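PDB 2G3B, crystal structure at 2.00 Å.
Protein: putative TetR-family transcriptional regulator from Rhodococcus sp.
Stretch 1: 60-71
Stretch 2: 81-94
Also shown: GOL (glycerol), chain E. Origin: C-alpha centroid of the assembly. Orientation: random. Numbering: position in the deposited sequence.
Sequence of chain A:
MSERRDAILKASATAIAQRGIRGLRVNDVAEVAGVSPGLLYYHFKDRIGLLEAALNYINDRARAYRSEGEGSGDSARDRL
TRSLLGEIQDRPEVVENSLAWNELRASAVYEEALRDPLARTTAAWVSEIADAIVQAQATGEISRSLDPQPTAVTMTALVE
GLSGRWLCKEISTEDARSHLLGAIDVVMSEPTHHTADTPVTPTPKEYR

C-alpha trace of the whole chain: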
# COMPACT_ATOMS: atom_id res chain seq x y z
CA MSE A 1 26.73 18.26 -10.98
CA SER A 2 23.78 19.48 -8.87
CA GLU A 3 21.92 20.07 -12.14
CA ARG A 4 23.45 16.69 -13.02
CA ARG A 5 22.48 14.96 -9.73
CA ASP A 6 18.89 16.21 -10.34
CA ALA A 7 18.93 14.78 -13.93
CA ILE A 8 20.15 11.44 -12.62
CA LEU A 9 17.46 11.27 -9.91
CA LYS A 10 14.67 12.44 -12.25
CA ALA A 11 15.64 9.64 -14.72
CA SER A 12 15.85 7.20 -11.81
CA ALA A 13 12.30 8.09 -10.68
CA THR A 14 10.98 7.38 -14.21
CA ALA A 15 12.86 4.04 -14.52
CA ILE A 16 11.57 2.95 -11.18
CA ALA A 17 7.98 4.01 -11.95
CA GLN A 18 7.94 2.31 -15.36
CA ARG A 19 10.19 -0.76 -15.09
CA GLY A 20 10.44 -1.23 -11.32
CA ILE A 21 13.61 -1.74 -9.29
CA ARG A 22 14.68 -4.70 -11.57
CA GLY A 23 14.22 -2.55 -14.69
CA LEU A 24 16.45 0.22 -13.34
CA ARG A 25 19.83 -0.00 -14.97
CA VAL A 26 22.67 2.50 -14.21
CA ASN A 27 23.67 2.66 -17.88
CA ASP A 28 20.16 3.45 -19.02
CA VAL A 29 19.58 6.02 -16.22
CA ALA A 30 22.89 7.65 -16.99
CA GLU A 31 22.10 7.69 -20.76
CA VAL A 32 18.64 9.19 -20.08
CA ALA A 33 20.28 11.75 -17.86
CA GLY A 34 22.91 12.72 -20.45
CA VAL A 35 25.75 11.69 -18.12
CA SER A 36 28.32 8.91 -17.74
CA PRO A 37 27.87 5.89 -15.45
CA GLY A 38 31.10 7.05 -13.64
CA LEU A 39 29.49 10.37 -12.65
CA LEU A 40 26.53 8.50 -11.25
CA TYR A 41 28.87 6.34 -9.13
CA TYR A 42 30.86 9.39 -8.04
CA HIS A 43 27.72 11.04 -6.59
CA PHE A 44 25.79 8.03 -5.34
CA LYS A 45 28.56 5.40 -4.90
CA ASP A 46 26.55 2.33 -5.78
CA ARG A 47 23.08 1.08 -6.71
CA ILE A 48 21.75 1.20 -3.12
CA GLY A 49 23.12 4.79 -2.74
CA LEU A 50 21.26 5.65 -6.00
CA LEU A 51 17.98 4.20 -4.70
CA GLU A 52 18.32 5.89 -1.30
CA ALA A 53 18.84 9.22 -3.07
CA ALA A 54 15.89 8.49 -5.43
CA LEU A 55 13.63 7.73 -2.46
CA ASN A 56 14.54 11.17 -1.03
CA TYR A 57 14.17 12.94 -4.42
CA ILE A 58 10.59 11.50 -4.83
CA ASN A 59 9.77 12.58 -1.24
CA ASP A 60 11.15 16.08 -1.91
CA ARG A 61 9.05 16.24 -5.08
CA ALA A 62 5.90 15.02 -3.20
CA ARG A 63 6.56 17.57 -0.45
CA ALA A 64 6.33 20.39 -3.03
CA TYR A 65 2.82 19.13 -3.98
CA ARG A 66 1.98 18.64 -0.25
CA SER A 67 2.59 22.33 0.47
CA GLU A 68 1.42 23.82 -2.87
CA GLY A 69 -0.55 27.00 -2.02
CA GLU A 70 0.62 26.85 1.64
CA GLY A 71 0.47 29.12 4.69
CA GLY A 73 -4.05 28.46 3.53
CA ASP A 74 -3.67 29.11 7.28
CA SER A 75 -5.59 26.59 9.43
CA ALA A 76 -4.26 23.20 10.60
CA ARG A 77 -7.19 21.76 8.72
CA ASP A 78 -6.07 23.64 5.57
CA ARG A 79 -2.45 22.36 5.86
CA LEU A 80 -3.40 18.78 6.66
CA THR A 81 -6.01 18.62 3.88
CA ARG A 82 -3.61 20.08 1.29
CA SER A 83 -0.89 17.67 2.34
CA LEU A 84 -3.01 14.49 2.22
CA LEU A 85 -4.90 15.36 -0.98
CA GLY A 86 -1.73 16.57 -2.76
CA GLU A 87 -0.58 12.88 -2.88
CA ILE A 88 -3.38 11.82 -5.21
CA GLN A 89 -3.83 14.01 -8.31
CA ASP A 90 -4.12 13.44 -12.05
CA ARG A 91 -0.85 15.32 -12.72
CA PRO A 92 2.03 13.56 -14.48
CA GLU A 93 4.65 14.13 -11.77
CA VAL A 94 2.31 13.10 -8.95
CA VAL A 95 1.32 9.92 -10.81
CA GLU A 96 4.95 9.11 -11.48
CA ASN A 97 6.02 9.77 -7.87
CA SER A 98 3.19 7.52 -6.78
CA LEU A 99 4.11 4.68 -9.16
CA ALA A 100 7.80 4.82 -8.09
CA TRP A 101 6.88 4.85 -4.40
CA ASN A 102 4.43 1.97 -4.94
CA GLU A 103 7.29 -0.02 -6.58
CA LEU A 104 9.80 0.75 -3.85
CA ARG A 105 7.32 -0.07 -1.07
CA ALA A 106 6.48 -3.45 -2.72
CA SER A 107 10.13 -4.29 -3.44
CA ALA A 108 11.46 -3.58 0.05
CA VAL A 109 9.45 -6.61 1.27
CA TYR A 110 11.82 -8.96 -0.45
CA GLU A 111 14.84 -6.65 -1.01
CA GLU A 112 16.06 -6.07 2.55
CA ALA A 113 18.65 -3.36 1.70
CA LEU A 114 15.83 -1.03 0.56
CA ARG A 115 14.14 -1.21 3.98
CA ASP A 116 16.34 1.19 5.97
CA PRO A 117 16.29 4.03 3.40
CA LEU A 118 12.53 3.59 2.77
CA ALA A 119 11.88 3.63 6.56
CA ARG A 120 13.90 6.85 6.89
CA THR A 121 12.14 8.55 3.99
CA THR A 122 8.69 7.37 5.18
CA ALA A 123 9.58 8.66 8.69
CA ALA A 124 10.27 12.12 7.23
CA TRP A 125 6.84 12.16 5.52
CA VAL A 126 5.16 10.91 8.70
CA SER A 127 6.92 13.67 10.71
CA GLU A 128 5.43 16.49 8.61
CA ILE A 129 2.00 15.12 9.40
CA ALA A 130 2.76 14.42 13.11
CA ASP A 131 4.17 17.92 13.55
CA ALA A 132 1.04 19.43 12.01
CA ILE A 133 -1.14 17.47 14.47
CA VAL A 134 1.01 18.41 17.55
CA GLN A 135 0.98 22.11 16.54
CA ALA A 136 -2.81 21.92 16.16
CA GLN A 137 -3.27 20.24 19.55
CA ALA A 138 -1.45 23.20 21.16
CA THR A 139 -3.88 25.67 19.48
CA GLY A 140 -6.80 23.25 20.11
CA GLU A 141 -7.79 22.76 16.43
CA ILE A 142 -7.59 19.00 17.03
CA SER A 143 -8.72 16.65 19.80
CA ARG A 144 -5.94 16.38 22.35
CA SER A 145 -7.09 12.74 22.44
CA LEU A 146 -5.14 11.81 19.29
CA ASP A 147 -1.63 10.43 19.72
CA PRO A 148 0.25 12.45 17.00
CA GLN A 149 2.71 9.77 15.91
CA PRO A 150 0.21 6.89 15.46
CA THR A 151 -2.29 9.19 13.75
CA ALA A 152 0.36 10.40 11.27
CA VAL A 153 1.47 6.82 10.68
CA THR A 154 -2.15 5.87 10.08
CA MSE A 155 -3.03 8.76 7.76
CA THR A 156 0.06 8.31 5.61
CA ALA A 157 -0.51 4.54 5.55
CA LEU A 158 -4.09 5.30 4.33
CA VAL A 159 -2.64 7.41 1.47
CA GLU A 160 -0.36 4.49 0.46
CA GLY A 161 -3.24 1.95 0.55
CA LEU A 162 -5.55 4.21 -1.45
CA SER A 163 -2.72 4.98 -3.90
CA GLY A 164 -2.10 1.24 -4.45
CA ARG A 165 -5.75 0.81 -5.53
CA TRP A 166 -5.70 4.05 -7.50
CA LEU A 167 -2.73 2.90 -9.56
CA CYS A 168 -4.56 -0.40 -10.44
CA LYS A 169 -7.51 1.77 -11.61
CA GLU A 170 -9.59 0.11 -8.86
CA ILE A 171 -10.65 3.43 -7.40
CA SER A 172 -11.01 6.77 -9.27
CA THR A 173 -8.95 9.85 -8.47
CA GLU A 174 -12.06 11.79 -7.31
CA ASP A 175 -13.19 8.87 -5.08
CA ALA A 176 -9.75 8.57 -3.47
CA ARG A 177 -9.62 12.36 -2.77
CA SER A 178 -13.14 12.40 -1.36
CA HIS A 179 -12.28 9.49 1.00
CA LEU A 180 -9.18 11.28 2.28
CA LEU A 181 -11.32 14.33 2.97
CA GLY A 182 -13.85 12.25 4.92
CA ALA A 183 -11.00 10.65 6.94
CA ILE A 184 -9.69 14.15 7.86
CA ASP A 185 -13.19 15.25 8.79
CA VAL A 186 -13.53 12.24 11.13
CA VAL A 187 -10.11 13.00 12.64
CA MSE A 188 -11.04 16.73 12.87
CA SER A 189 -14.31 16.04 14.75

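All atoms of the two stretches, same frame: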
# COMPACT_ATOMS: atom_id res chain seq x y z
N ASP A 60 11.00 14.65 -1.65
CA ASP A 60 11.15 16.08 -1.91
C ASP A 60 10.18 16.61 -2.96
O ASP A 60 9.60 17.66 -2.76
CB ASP A 60 12.58 16.45 -2.32
CG ASP A 60 13.57 16.32 -1.16
OD1 ASP A 60 13.14 16.17 0.01
OD2 ASP A 60 14.77 16.34 -1.42
N ARG A 61 10.03 15.88 -4.06
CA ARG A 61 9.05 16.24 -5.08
C ARG A 61 7.59 16.23 -4.55
O ARG A 61 6.80 17.16 -4.85
CB ARG A 61 9.19 15.30 -6.29
CG ARG A 61 8.82 15.93 -7.62
CD ARG A 61 9.50 15.24 -8.82
NE ARG A 61 9.10 13.83 -8.93
CZ ARG A 61 9.37 13.08 -9.98
NH1 ARG A 61 10.07 13.62 -11.00
NH2 ARG A 61 8.96 11.81 -10.00
N ALA A 62 7.25 15.18 -3.78
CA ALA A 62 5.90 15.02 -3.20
C ALA A 62 5.64 16.14 -2.20
O ALA A 62 4.57 16.72 -2.19
CB ALA A 62 5.80 13.68 -2.48
N ARG A 63 6.63 16.42 -1.37
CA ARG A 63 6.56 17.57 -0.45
C ARG A 63 6.18 18.89 -1.10
O ARG A 63 5.35 19.62 -0.54
CB ARG A 63 7.82 17.72 0.37
CG ARG A 63 7.57 18.54 1.65
CD ARG A 63 8.71 18.46 2.63
NE ARG A 63 9.99 18.76 2.00
CZ ARG A 63 10.90 17.85 1.65
NH1 ARG A 63 10.71 16.55 1.90
NH2 ARG A 63 12.02 18.27 1.05
N ALA A 64 6.76 19.21 -2.26
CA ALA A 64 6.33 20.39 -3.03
C ALA A 64 4.82 20.38 -3.36
O ALA A 64 4.17 21.43 -3.33
CB ALA A 64 7.14 20.50 -4.32
N TYR A 65 4.26 19.21 -3.71
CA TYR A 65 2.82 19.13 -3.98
C TYR A 65 2.02 19.13 -2.65
O TYR A 65 0.88 19.60 -2.63
CB TYR A 65 2.45 17.91 -4.85
CG TYR A 65 2.96 18.03 -6.30
CD1 TYR A 65 4.19 17.48 -6.68
CD2 TYR A 65 2.21 18.68 -7.27
CE1 TYR A 65 4.66 17.58 -8.00
CE2 TYR A 65 2.66 18.79 -8.60
CZ TYR A 65 3.90 18.24 -8.95
OH TYR A 65 4.35 18.37 -10.27
N ARG A 66 2.64 18.65 -1.56
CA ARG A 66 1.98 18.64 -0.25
C ARG A 66 1.78 20.04 0.35
O ARG A 66 0.88 20.28 1.20
CB ARG A 66 2.76 17.77 0.73
CG ARG A 66 2.60 16.34 0.42
CD ARG A 66 3.03 15.46 1.56
NE ARG A 66 4.45 15.47 1.88
CZ ARG A 66 5.32 14.53 1.49
NH1 ARG A 66 4.93 13.51 0.74
NH2 ARG A 66 6.58 14.60 1.88
N SER A 67 2.64 20.97 -0.06
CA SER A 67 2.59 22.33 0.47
C SER A 67 2.16 23.36 -0.58
O SER A 67 2.09 24.57 -0.28
CB SER A 67 3.94 22.70 1.11
OG SER A 67 5.03 22.49 0.21
N GLU A 68 1.83 22.90 -1.79
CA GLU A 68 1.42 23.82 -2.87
C GLU A 68 0.24 24.71 -2.44
O GLU A 68 -0.83 24.20 -2.07
CB GLU A 68 1.08 23.06 -4.15
CG GLU A 68 0.94 23.98 -5.39
CD GLU A 68 0.61 23.20 -6.68
OE1 GLU A 68 0.23 22.02 -6.57
OE2 GLU A 68 0.73 23.77 -7.79
N GLY A 69 0.45 26.03 -2.47
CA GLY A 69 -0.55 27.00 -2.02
C GLY A 69 -0.45 27.43 -0.56
O GLY A 69 -1.24 28.26 -0.11
N GLU A 70 0.55 26.90 0.16
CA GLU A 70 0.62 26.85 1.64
C GLU A 70 0.44 28.14 2.40
O GLU A 70 0.40 29.23 1.81
CB GLU A 70 1.97 26.24 2.08
N GLY A 71 0.34 28.00 3.73
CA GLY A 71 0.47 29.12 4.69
C GLY A 71 -0.61 30.18 4.65
O GLY A 71 -0.49 31.17 3.92
N THR A 81 -5.22 18.98 5.06
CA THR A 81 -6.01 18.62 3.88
C THR A 81 -5.15 18.72 2.63
O THR A 81 -5.17 17.82 1.81
CB THR A 81 -7.23 19.56 3.72
OG1 THR A 81 -8.08 19.41 4.85
CG2 THR A 81 -8.03 19.25 2.45
N ARG A 82 -4.46 19.85 2.47
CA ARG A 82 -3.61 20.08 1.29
C ARG A 82 -2.53 19.00 1.17
O ARG A 82 -2.23 18.52 0.09
CB ARG A 82 -2.98 21.46 1.35
CG ARG A 82 -1.90 21.69 0.28
CD ARG A 82 -1.22 23.06 0.46
NE ARG A 82 -2.24 24.10 0.64
CZ ARG A 82 -2.42 24.78 1.76
NH1 ARG A 82 -1.62 24.56 2.81
NH2 ARG A 82 -3.39 25.69 1.82
N SER A 83 -1.92 18.67 2.31
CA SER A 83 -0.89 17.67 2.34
C SER A 83 -1.39 16.30 1.88
O SER A 83 -0.81 15.72 0.94
CB SER A 83 -0.28 17.57 3.73
OG SER A 83 0.48 16.38 3.78
N LEU A 84 -2.48 15.82 2.51
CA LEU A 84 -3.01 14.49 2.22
C LEU A 84 -3.59 14.41 0.82
O LEU A 84 -3.31 13.45 0.10
CB LEU A 84 -3.96 13.99 3.29
CG LEU A 84 -3.24 13.96 4.67
CD1 LEU A 84 -4.22 13.92 5.81
CD2 LEU A 84 -2.23 12.82 4.75
N LEU A 85 -4.31 15.42 0.38
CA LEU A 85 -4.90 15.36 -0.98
C LEU A 85 -3.86 15.55 -2.08
O LEU A 85 -4.04 15.03 -3.19
CB LEU A 85 -6.08 16.40 -1.13
CG LEU A 85 -7.52 15.84 -0.90
CD1 LEU A 85 -7.62 15.40 0.55
CD2 LEU A 85 -8.60 16.89 -1.19
N GLY A 86 -2.81 16.33 -1.79
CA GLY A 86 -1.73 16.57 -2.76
C GLY A 86 -1.05 15.30 -3.29
O GLY A 86 -0.43 15.33 -4.37
N GLU A 87 -1.17 14.21 -2.54
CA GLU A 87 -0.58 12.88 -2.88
C GLU A 87 -1.27 12.14 -4.02
O GLU A 87 -0.70 11.23 -4.68
CB GLU A 87 -0.66 11.99 -1.62
CG GLU A 87 0.04 12.54 -0.37
CD GLU A 87 1.58 12.60 -0.54
OE1 GLU A 87 2.14 11.88 -1.38
OE2 GLU A 87 2.22 13.38 0.18
N ILE A 88 -2.53 12.50 -4.23
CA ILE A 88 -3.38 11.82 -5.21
C ILE A 88 -4.04 12.83 -6.11
O ILE A 88 -5.03 13.44 -5.75
CB ILE A 88 -4.38 10.80 -4.57
CG1 ILE A 88 -3.63 9.72 -3.77
CG2 ILE A 88 -5.32 10.19 -5.67
CD1 ILE A 88 -4.54 8.84 -2.91
N GLN A 89 -3.46 12.98 -7.32
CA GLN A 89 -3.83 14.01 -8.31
C GLN A 89 -3.50 13.47 -9.67
O GLN A 89 -2.52 12.75 -9.81
CB GLN A 89 -3.02 15.34 -8.16
CG GLN A 89 -2.98 15.93 -6.79
CD GLN A 89 -2.37 17.35 -6.79
OE1 GLN A 89 -2.84 18.24 -7.50
NE2 GLN A 89 -1.30 17.54 -6.01
N ASP A 90 -4.34 13.80 -10.64
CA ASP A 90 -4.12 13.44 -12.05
C ASP A 90 -3.18 14.47 -12.67
O ASP A 90 -3.61 15.29 -13.52
CB ASP A 90 -5.45 13.50 -12.83
CG ASP A 90 -6.44 12.43 -12.40
OD1 ASP A 90 -6.01 11.35 -11.94
OD2 ASP A 90 -7.68 12.69 -12.51
N ARG A 91 -1.95 14.50 -12.17
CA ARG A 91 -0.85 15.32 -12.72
C ARG A 91 0.33 14.39 -12.95
O ARG A 91 0.59 13.52 -12.15
CB ARG A 91 -0.39 16.41 -11.78
CG ARG A 91 -1.49 17.38 -11.40
CD ARG A 91 -0.87 18.72 -11.10
NE ARG A 91 -1.27 19.20 -9.80
CZ ARG A 91 -0.73 20.25 -9.20
NH1 ARG A 91 0.23 20.96 -9.80
NH2 ARG A 91 -1.19 20.61 -8.01
N PRO A 92 1.03 14.55 -14.09
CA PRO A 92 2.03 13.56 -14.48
C PRO A 92 3.08 13.27 -13.43
O PRO A 92 3.36 12.09 -13.19
CB PRO A 92 2.65 14.14 -15.80
CG PRO A 92 1.64 15.16 -16.27
CD PRO A 92 0.84 15.62 -15.08
N GLU A 93 3.65 14.32 -12.81
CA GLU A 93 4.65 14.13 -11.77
C GLU A 93 4.13 13.40 -10.54
O GLU A 93 4.85 12.60 -9.96
CB GLU A 93 5.27 15.43 -11.30
CG GLU A 93 6.30 16.04 -12.27
CD GLU A 93 7.25 16.96 -11.53
OE1 GLU A 93 8.33 17.21 -12.06
OE2 GLU A 93 6.92 17.43 -10.39
N VAL A 94 2.91 13.73 -10.11
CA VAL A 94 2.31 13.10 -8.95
C VAL A 94 2.05 11.64 -9.23
O VAL A 94 2.26 10.80 -8.35
CB VAL A 94 1.02 13.87 -8.47
CG1 VAL A 94 0.31 13.15 -7.32
CG2 VAL A 94 1.40 15.30 -8.01
C1 GOL E . 6.34 10.01 -0.54
O1 GOL E . 6.53 11.21 0.18
C2 GOL E . 4.98 9.98 -1.23
O2 GOL E . 4.43 11.28 -1.28
C3 GOL E . 4.07 8.99 -0.53
O3 GOL E . 3.07 8.40 -1.36
O HOH W 1 2.53 14.78 -3.57
O HOH W 2 3.02 17.25 -12.59

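Helix 60-66 and helix 81-86 cross with an angle of 130° between their N-to-C directions, their axes approaching to 8.3 Å. The backbones come together at Arg66 and Ser83, whose CA atoms lie 4.0 Å apart; here Ser83 CA sits 3.4 Å from Arg66 O in a CA-H...O contact. Gly86 allows this proximity, since a CB at this position would lie 2.7 Å from Tyr65 O.

Tyr65 is the hub of the interface. Its CA-to-CB bond points toward the second stretch and, with chi1 m, the ring lies against Val94, whose CG2 is 3.5 Å from the ring centroid and nearly on the ring normal, a CH-pi contact. At the ring's far end, Tyr65 OH donates to Glu93 OE2 (2.7 Å), which the extended chi2 of Glu93 (t) helps to bring within reach. A water donates to Tyr65 OH and accepts from Glu93 N, tying the phenol to the start of helix 92-94.

Arg91 places its guanidinium with one face over Tyr65 CE2 and an edge directed at Glu68. The all-t chi1 and chi2 of Glu68 carry its carboxylate to this edge, forming a salt bridge with a very short hydrogen bond from Arg91 NH2 to Glu68 OE1 (2.5 Å). Gln89 steadies the arginine: its OE1 accepts from Arg91 NE and NH2 (both 2.9 Å), while its NE2 donates to Gly86 O (2.9 Å).

Glu87, folded back by chi1 and chi2 both m, meets Arg66 in a salt bridge, with NH1 donating to OE2 at 2.8 Å, although the position of OE2 is less certain. Glycerol joins this pair, accepting from Arg66 NH1 through O1 (2.9 Å) and donating through O2 to Glu87 OE1 (2.4 Å).

Arg82 reaches along the type II turn 67-70, one guanidinium face covered by Gly69 O and Glu70 CA.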